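Local coordinates for protein extracellular ligand-binding receptor (Desulfitobacterium hafniense, PDB 4Q6B) that probably serves as the substrate-binding component of an ABC transporter for amino acids, holding leucine between its two lobes for uptake, at residues A[147-151]-A[203-207]; A[313-317]-A[330-334]. Residues are numbered along the deposited sequence.

Contact 1: A[147-151]-A[203-207]; sequences IYYTD and IAKTA
Two neighbouring parallel strands, 144-149 and 200-204, end side by side here. Tyr148 pairs with Ile203 (CA to CA 4.9 Å) and Tyr149 with Ala204 (CA to CA 4.5 Å). Ala204 N donates to Tyr148 O at 2.7 Å, Ile203 CA approaches the same Tyr148 O at 3.6 Å as a CH...O contact, and a weak bond of 3.5 Å runs from Thr150 N to Ala204 O as the strands give out. Tyr148 and Ile203 share one face of the sheet. Tyr148, with chi1 t, brings CD2 to 4.2 Å from Ile203 CG2 and stacks with Phe177, while Phe214 of helix 207-221 meets its ring obliquely. Lys205 starts in m, then leaves the staggered wells from chi2 onward, so that its chain lies along the tyrosine: CG sits over one ring face and CD is 3.5 Å from Tyr148 CE2. Lys205 CE presses to 2.9 Å from Thr150 OG1 (chi1 m), and Lys205 NZ gives a weak 3.4 Å hydrogen bond to Tyr149 O. On the opposite face Tyr149, in p, sets CB 3.9 Å from Ala204 CB and its ring in a cation-pi contact with Arg176, a calcium-site residue. Water 1 joins Thr150 OG1 (2.6 Å) to Thr206 N (3.1 Å); Thr206 is the N-cap of helix 207-221, and Ser232 of the leucine pocket bonds to Ala207 N. This is the parallel core of a Rossmann-like periplasmic binding lobe. Apolar contacts bind the buried strand pair; weak bonds and one water join its ends, so pairing fades where helix 207-221 begins.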
ATOM      1  N   ILE A 147     -12.687   2.486 -17.850  1.00 17.77           N
ATOM      2  CA  ILE A 147     -11.459   2.636 -17.061  1.00 15.68           C
ATOM      3  C   ILE A 147     -10.830   3.979 -17.420  1.00 18.28           C
ATOM      4  O   ILE A 147     -10.547   4.244 -18.596  1.00 18.92           O
ATOM      5  CB  ILE A 147     -10.434   1.504 -17.335  1.00 16.09           C
ATOM      6  CG1 ILE A 147     -10.968   0.142 -16.857  1.00 17.22           C
ATOM      7  CG2 ILE A 147      -9.083   1.771 -16.602  1.00 19.66           C
ATOM      8  CD1 ILE A 147     -10.032  -1.003 -17.274  1.00 17.65           C
ATOM      9  N   TYR A 148     -10.618   4.840 -16.418  1.00 15.24           N
ATOM     10  CA  TYR A 148      -9.868   6.101 -16.605  1.00 16.30           C
ATOM     11  C   TYR A 148      -8.486   5.809 -16.078  1.00 20.95           C
ATOM     12  O   TYR A 148      -8.349   5.412 -14.925  1.00 21.34           O
ATOM     13  CB  TYR A 148     -10.505   7.223 -15.763  1.00 20.08           C
ATOM     14  CG  TYR A 148      -9.799   8.563 -15.823  1.00 21.73           C
ATOM     15  CD1 TYR A 148      -9.343   9.095 -17.037  1.00 18.08           C
ATOM     16  CD2 TYR A 148      -9.661   9.337 -14.679  1.00 20.08           C
ATOM     17  CE1 TYR A 148      -8.711  10.380 -17.101  1.00 20.41           C
ATOM     18  CE2 TYR A 148      -9.064  10.587 -14.719  1.00 20.56           C
ATOM     19  CZ  TYR A 148      -8.598  11.116 -15.931  1.00 20.87           C
ATOM     20  OH  TYR A 148      -7.978  12.344 -15.978  1.00 22.07           O
ATOM     21  N   TYR A 149      -7.450   5.968 -16.890  1.00 18.31           N
ATOM     22  CA  TYR A 149      -6.136   5.525 -16.421  1.00 21.33           C
ATOM     23  C   TYR A 149      -5.027   6.537 -16.724  1.00 22.93           C
ATOM     24  O   TYR A 149      -5.205   7.389 -17.582  1.00 23.13           O
ATOM     25  CB  TYR A 149      -5.780   4.151 -17.021  1.00 18.62           C
ATOM     26  CG  TYR A 149      -5.507   4.201 -18.489  1.00 20.40           C
ATOM     27  CD1 TYR A 149      -4.194   4.229 -18.982  1.00 24.72           C
ATOM     28  CD2 TYR A 149      -6.554   4.229 -19.396  1.00 26.27           C
ATOM     29  CE1 TYR A 149      -3.947   4.330 -20.328  1.00 22.57           C
ATOM     30  CE2 TYR A 149      -6.313   4.316 -20.744  1.00 27.51           C
ATOM     31  CZ  TYR A 149      -5.025   4.347 -21.201  1.00 27.59           C
ATOM     32  OH  TYR A 149      -4.790   4.427 -22.555  1.00 32.24           O
ATOM     33  N   THR A 150      -3.898   6.461 -16.006  1.00 23.80           N
ATOM     34  CA  THR A 150      -2.731   7.258 -16.343  1.00 27.12           C
ATOM     35  C   THR A 150      -1.900   6.505 -17.373  1.00 27.44           C
ATOM     36  O   THR A 150      -1.570   5.329 -17.183  1.00 28.59           O
ATOM     37  CB  THR A 150      -1.867   7.549 -15.109  1.00 27.72           C
ATOM     38  OG1 THR A 150      -2.639   8.328 -14.179  1.00 30.81           O
ATOM     39  CG2 THR A 150      -0.608   8.320 -15.492  1.00 29.12           C
ATOM     40  N   ASP A 151      -1.571   7.173 -18.472  1.00 30.13           N
ATOM     41  CA  ASP A 151      -0.810   6.506 -19.515  1.00 29.35           C
ATOM     42  C   ASP A 151       0.687   6.465 -19.183  1.00 28.46           C
ATOM     43  O   ASP A 151       1.520   7.026 -19.920  1.00 32.17           O
ATOM     44  CB  ASP A 151      -1.071   7.156 -20.881  1.00 33.43           C
ATOM     45  CG  ASP A 151      -0.516   6.329 -22.025  1.00 45.48           C
ATOM     46  OD1 ASP A 151      -0.278   5.120 -21.793  1.00 42.83           O
ATOM     47  OD2 ASP A 151      -0.304   6.879 -23.136  1.00 51.56           O
ATOM     48  N   ILE A 203     -11.109   3.933 -11.694  1.00 16.95           N
ATOM     49  CA  ILE A 203     -10.113   4.968 -11.835  1.00 18.45           C
ATOM     50  C   ILE A 203      -8.743   4.392 -11.471  1.00 22.51           C
ATOM     51  O   ILE A 203      -8.457   4.132 -10.319  1.00 23.10           O
ATOM     52  CB  ILE A 203     -10.444   6.133 -10.897  1.00 19.04           C
ATOM     53  CG1 ILE A 203     -11.865   6.640 -11.171  1.00 21.56           C
ATOM     54  CG2 ILE A 203      -9.424   7.248 -11.029  1.00 20.70           C
ATOM     55  CD1 ILE A 203     -12.447   7.507 -10.075  1.00 24.47           C
ATOM     56  N   ALA A 204      -7.899   4.254 -12.480  1.00 19.32           N
ATOM     57  CA  ALA A 204      -6.571   3.688 -12.341  1.00 22.44           C
ATOM     58  C   ALA A 204      -5.580   4.836 -12.398  1.00 27.70           C
ATOM     59  O   ALA A 204      -4.567   4.782 -13.065  1.00 37.39           O
ATOM     60  CB  ALA A 204      -6.295   2.677 -13.427  1.00 21.90           C
ATOM     61  N   LYS A 205      -5.973   5.918 -11.768  1.00 25.94           N
ATOM     62  CA  LYS A 205      -5.158   7.085 -11.596  1.00 22.07           C
ATOM     63  C   LYS A 205      -5.042   7.272 -10.097  1.00 28.14           C
ATOM     64  O   LYS A 205      -5.992   7.039  -9.370  1.00 27.48           O
ATOM     65  CB  LYS A 205      -5.860   8.305 -12.185  1.00 24.65           C
ATOM     66  CG  LYS A 205      -5.650   8.537 -13.663  1.00 30.84           C
ATOM     67  CD  LYS A 205      -5.666  10.028 -13.984  1.00 29.32           C
ATOM     68  CE  LYS A 205      -4.536  10.396 -14.926  1.00 39.72           C
ATOM     69  NZ  LYS A 205      -4.962  10.563 -16.348  1.00 43.62           N
ATOM     70  N   THR A 206      -3.876   7.681  -9.633  1.00 26.49           N
ATOM     71  CA  THR A 206      -3.697   7.983  -8.222  1.00 30.24           C
ATOM     72  C   THR A 206      -4.469   9.245  -7.854  1.00 27.08           C
ATOM     73  O   THR A 206      -4.783  10.043  -8.712  1.00 27.43           O
ATOM     74  CB  THR A 206      -2.221   8.193  -7.864  1.00 32.41           C
ATOM     75  OG1 THR A 206      -1.725   9.330  -8.567  1.00 32.68           O
ATOM     76  CG2 THR A 206      -1.417   6.991  -8.250  1.00 36.45           C
ATOM     77  N   ALA A 207      -4.803   9.380  -6.581  1.00 26.14           N
ATOM     78  CA  ALA A 207      -5.609  10.490  -6.118  1.00 26.39           C
ATOM     79  C   ALA A 207      -4.901  11.813  -6.354  1.00 26.21           C
ATOM     80  O   ALA A 207      -5.508  12.745  -6.846  1.00 25.72           O
ATOM     81  CB  ALA A 207      -5.929  10.329  -4.646  1.00 27.44           C
TER
HETATM   82  O   HOH W   1      -1.774   8.351 -11.759  1.00 35.68           O

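Contact 2: A[313-317]-A[330-334]; sequences QGLRD and FDGRG
Segment 313-317 is alpha-helical, its Asp317 N bonded to Gln313 O at 2.9 Å; Gln313 NE2 also reaches Asp317 OD2 at 3.3 Å. Leu315 (chi1 m, chi2 t) points toward the loop 330-334, CB 4.1 Å from Phe330 CD2, and Leu315 O lies at the Phe330 ring edge, 3.7 Å from CD2. Water 2 bridges Leu315 O (2.9 Å) and Phe330 N (3.1 Å). Arg316, extended as m, t, t, sends NE to Asp331 O at 3.0 Å, while NH1 bonds to Ile117 O; water 3 joins Arg316 O (2.8 Å) to Phe330 O (2.7 Å). Phe330 (chi1 m) meets Phe120 of the edge strand 119-121 edge-to-face. Residues 331-334 form a type I beta turn, Gly334 N to Asp331 O 3.1 Å, with Gly334 at a positive phi (97°). Asp331, in p, accepts from Arg333 N at OD1 (3.0 Å). The motif is thus an Asx turn within a type I turn, docked on a helix by an arginine.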
ATOM      1  N   GLN A 313      15.725 -14.696   4.453  1.00 14.70           N
ATOM      2  CA  GLN A 313      15.267 -16.069   4.612  1.00 15.99           C
ATOM      3  C   GLN A 313      14.502 -16.224   5.916  1.00 17.76           C
ATOM      4  O   GLN A 313      13.556 -16.975   5.983  1.00 19.56           O
ATOM      5  CB  GLN A 313      16.394 -17.104   4.467  1.00 17.41           C
ATOM      6  CG  GLN A 313      15.921 -18.549   4.298  1.00 25.84           C
ATOM      7  CD  GLN A 313      14.976 -18.756   3.116  1.00 32.88           C
ATOM      8  OE1 GLN A 313      15.278 -18.387   1.997  1.00 35.41           O
ATOM      9  NE2 GLN A 313      13.820 -19.338   3.379  1.00 31.03           N
ATOM     10  N   GLY A 314      14.923 -15.514   6.955  1.00 19.88           N
ATOM     11  CA  GLY A 314      14.204 -15.589   8.216  1.00 19.07           C
ATOM     12  C   GLY A 314      12.793 -15.036   8.091  1.00 20.77           C
ATOM     13  O   GLY A 314      11.873 -15.569   8.708  1.00 20.91           O
ATOM     14  N   LEU A 315      12.616 -13.980   7.295  1.00 15.49           N
ATOM     15  CA  LEU A 315      11.252 -13.464   7.050  1.00 15.56           C
ATOM     16  C   LEU A 315      10.362 -14.459   6.324  1.00 16.15           C
ATOM     17  O   LEU A 315       9.158 -14.634   6.659  1.00 19.05           O
ATOM     18  CB  LEU A 315      11.282 -12.147   6.260  1.00 16.63           C
ATOM     19  CG  LEU A 315      11.672 -10.897   7.051  1.00 20.36           C
ATOM     20  CD1 LEU A 315      11.900  -9.782   6.059  1.00 22.99           C
ATOM     21  CD2 LEU A 315      10.611 -10.505   8.066  1.00 21.83           C
ATOM     22  N   ARG A 316      10.930 -15.139   5.334  1.00 17.03           N
ATOM     23  CA  ARG A 316      10.197 -16.186   4.638  1.00 17.89           C
ATOM     24  C   ARG A 316       9.873 -17.377   5.551  1.00 21.08           C
ATOM     25  O   ARG A 316       8.782 -17.947   5.484  1.00 23.36           O
ATOM     26  CB  ARG A 316      10.987 -16.635   3.402  1.00 16.58           C
ATOM     27  CG  ARG A 316      10.974 -15.532   2.304  1.00 16.81           C
ATOM     28  CD  ARG A 316      11.653 -15.996   1.027  1.00 20.95           C
ATOM     29  NE  ARG A 316      11.460 -14.932   0.052  1.00 21.75           N
ATOM     30  CZ  ARG A 316      12.351 -13.992  -0.236  1.00 20.76           C
ATOM     31  NH1 ARG A 316      13.570 -14.002   0.307  1.00 17.45           N
ATOM     32  NH2 ARG A 316      12.015 -13.050  -1.116  1.00 19.11           N
ATOM     33  N   ASP A 317      10.779 -17.676   6.463  1.00 20.18           N
ATOM     34  CA  ASP A 317      10.626 -18.799   7.384  1.00 20.82           C
ATOM     35  C   ASP A 317       9.500 -18.565   8.386  1.00 22.59           C
ATOM     36  O   ASP A 317       9.016 -19.537   8.994  1.00 27.65           O
ATOM     37  CB  ASP A 317      11.935 -19.051   8.135  1.00 25.10           C
ATOM     38  CG  ASP A 317      12.964 -19.822   7.297  1.00 37.48           C
ATOM     39  OD1 ASP A 317      14.153 -19.864   7.702  1.00 39.31           O
ATOM     40  OD2 ASP A 317      12.582 -20.391   6.243  1.00 43.24           O
ATOM     41  N   PHE A 330       4.988 -14.112   3.293  1.00 18.31           N
ATOM     42  CA  PHE A 330       5.851 -13.707   2.165  1.00 18.42           C
ATOM     43  C   PHE A 330       6.113 -14.876   1.259  1.00 20.91           C
ATOM     44  O   PHE A 330       6.365 -15.989   1.731  1.00 30.03           O
ATOM     45  CB  PHE A 330       7.176 -13.172   2.667  1.00 17.89           C
ATOM     46  CG  PHE A 330       7.044 -11.956   3.460  1.00 17.92           C
ATOM     47  CD1 PHE A 330       6.511 -10.815   2.891  1.00 16.06           C
ATOM     48  CD2 PHE A 330       7.505 -11.919   4.763  1.00 24.24           C
ATOM     49  CE1 PHE A 330       6.396  -9.668   3.622  1.00 18.66           C
ATOM     50  CE2 PHE A 330       7.415 -10.741   5.486  1.00 24.58           C
ATOM     51  CZ  PHE A 330       6.853  -9.620   4.893  1.00 23.16           C
ATOM     52  N   ASP A 331       6.033 -14.650  -0.053  1.00 19.13           N
ATOM     53  CA  ASP A 331       6.402 -15.696  -0.992  1.00 21.24           C
ATOM     54  C   ASP A 331       7.874 -15.588  -1.431  1.00 18.93           C
ATOM     55  O   ASP A 331       8.640 -14.768  -0.886  1.00 17.57           O
ATOM     56  CB  ASP A 331       5.415 -15.807  -2.177  1.00 22.49           C
ATOM     57  CG  ASP A 331       5.515 -14.646  -3.186  1.00 26.19           C
ATOM     58  OD1 ASP A 331       6.426 -13.810  -3.097  1.00 21.59           O
ATOM     59  OD2 ASP A 331       4.670 -14.593  -4.108  1.00 33.77           O
ATOM     60  N   GLY A 332       8.263 -16.425  -2.394  1.00 20.33           N
ATOM     61  CA  GLY A 332       9.647 -16.516  -2.815  1.00 24.54           C
ATOM     62  C   GLY A 332      10.144 -15.241  -3.493  1.00 23.51           C
ATOM     63  O   GLY A 332      11.364 -15.021  -3.619  1.00 22.53           O
ATOM     64  N   ARG A 333       9.210 -14.408  -3.925  0.50 23.21           N
ATOM     65  CA  ARG A 333       9.579 -13.183  -4.622  0.50 22.25           C
ATOM     66  C   ARG A 333       9.474 -11.972  -3.730  0.50 18.80           C
ATOM     67  O   ARG A 333       9.865 -10.876  -4.126  0.50 17.59           O
ATOM     68  CB  ARG A 333       8.715 -13.020  -5.865  0.50 23.45           C
ATOM     69  CG  ARG A 333       8.659 -14.299  -6.666  0.50 28.67           C
ATOM     70  CD  ARG A 333       8.011 -14.048  -7.998  0.50 33.02           C
ATOM     71  NE  ARG A 333       7.080 -12.935  -7.878  0.50 32.89           N
ATOM     72  CZ  ARG A 333       6.838 -12.062  -8.849  0.50 32.44           C
ATOM     73  NH1 ARG A 333       7.454 -12.182 -10.021  0.50 34.60           N
ATOM     74  NH2 ARG A 333       5.988 -11.069  -8.641  0.50 24.40           N
ATOM     75  N   GLY A 334       8.960 -12.158  -2.512  1.00 15.16           N
ATOM     76  CA  GLY A 334       8.828 -11.047  -1.600  1.00 15.33           C
ATOM     77  C   GLY A 334       7.462 -10.394  -1.573  1.00 15.34           C
ATOM     78  O   GLY A 334       7.285  -9.483  -0.762  1.00 15.47           O
TER
HETATM   79  O   HOH W   2       6.436 -15.213   5.772  1.00 25.97           O
HETATM   80  O   HOH W   3       6.510 -17.556   3.874  1.00 34.86           O

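From the N terminus the chain builds the five-stranded parallel sheet through strand 119-121, then crosses to the second lobe. There contact 1 closes a 51-residue excursion through helix 153-168, strand 172-177 and helix 183-195, making 200-204 the neighbour of 144-149 in a 2-1-3 order. After more of that sheet, helix 284-301 leads back to the first lobe, where contact 2 closes 12 residues holding the hairpin 321-323/326-328 and sets its return loop beside strand 119-121. The contacts follow in series, neither nested nor crossed, on opposite sides of the chain's centre, 31 Å apart between centres. Each ties elements within its own lobe.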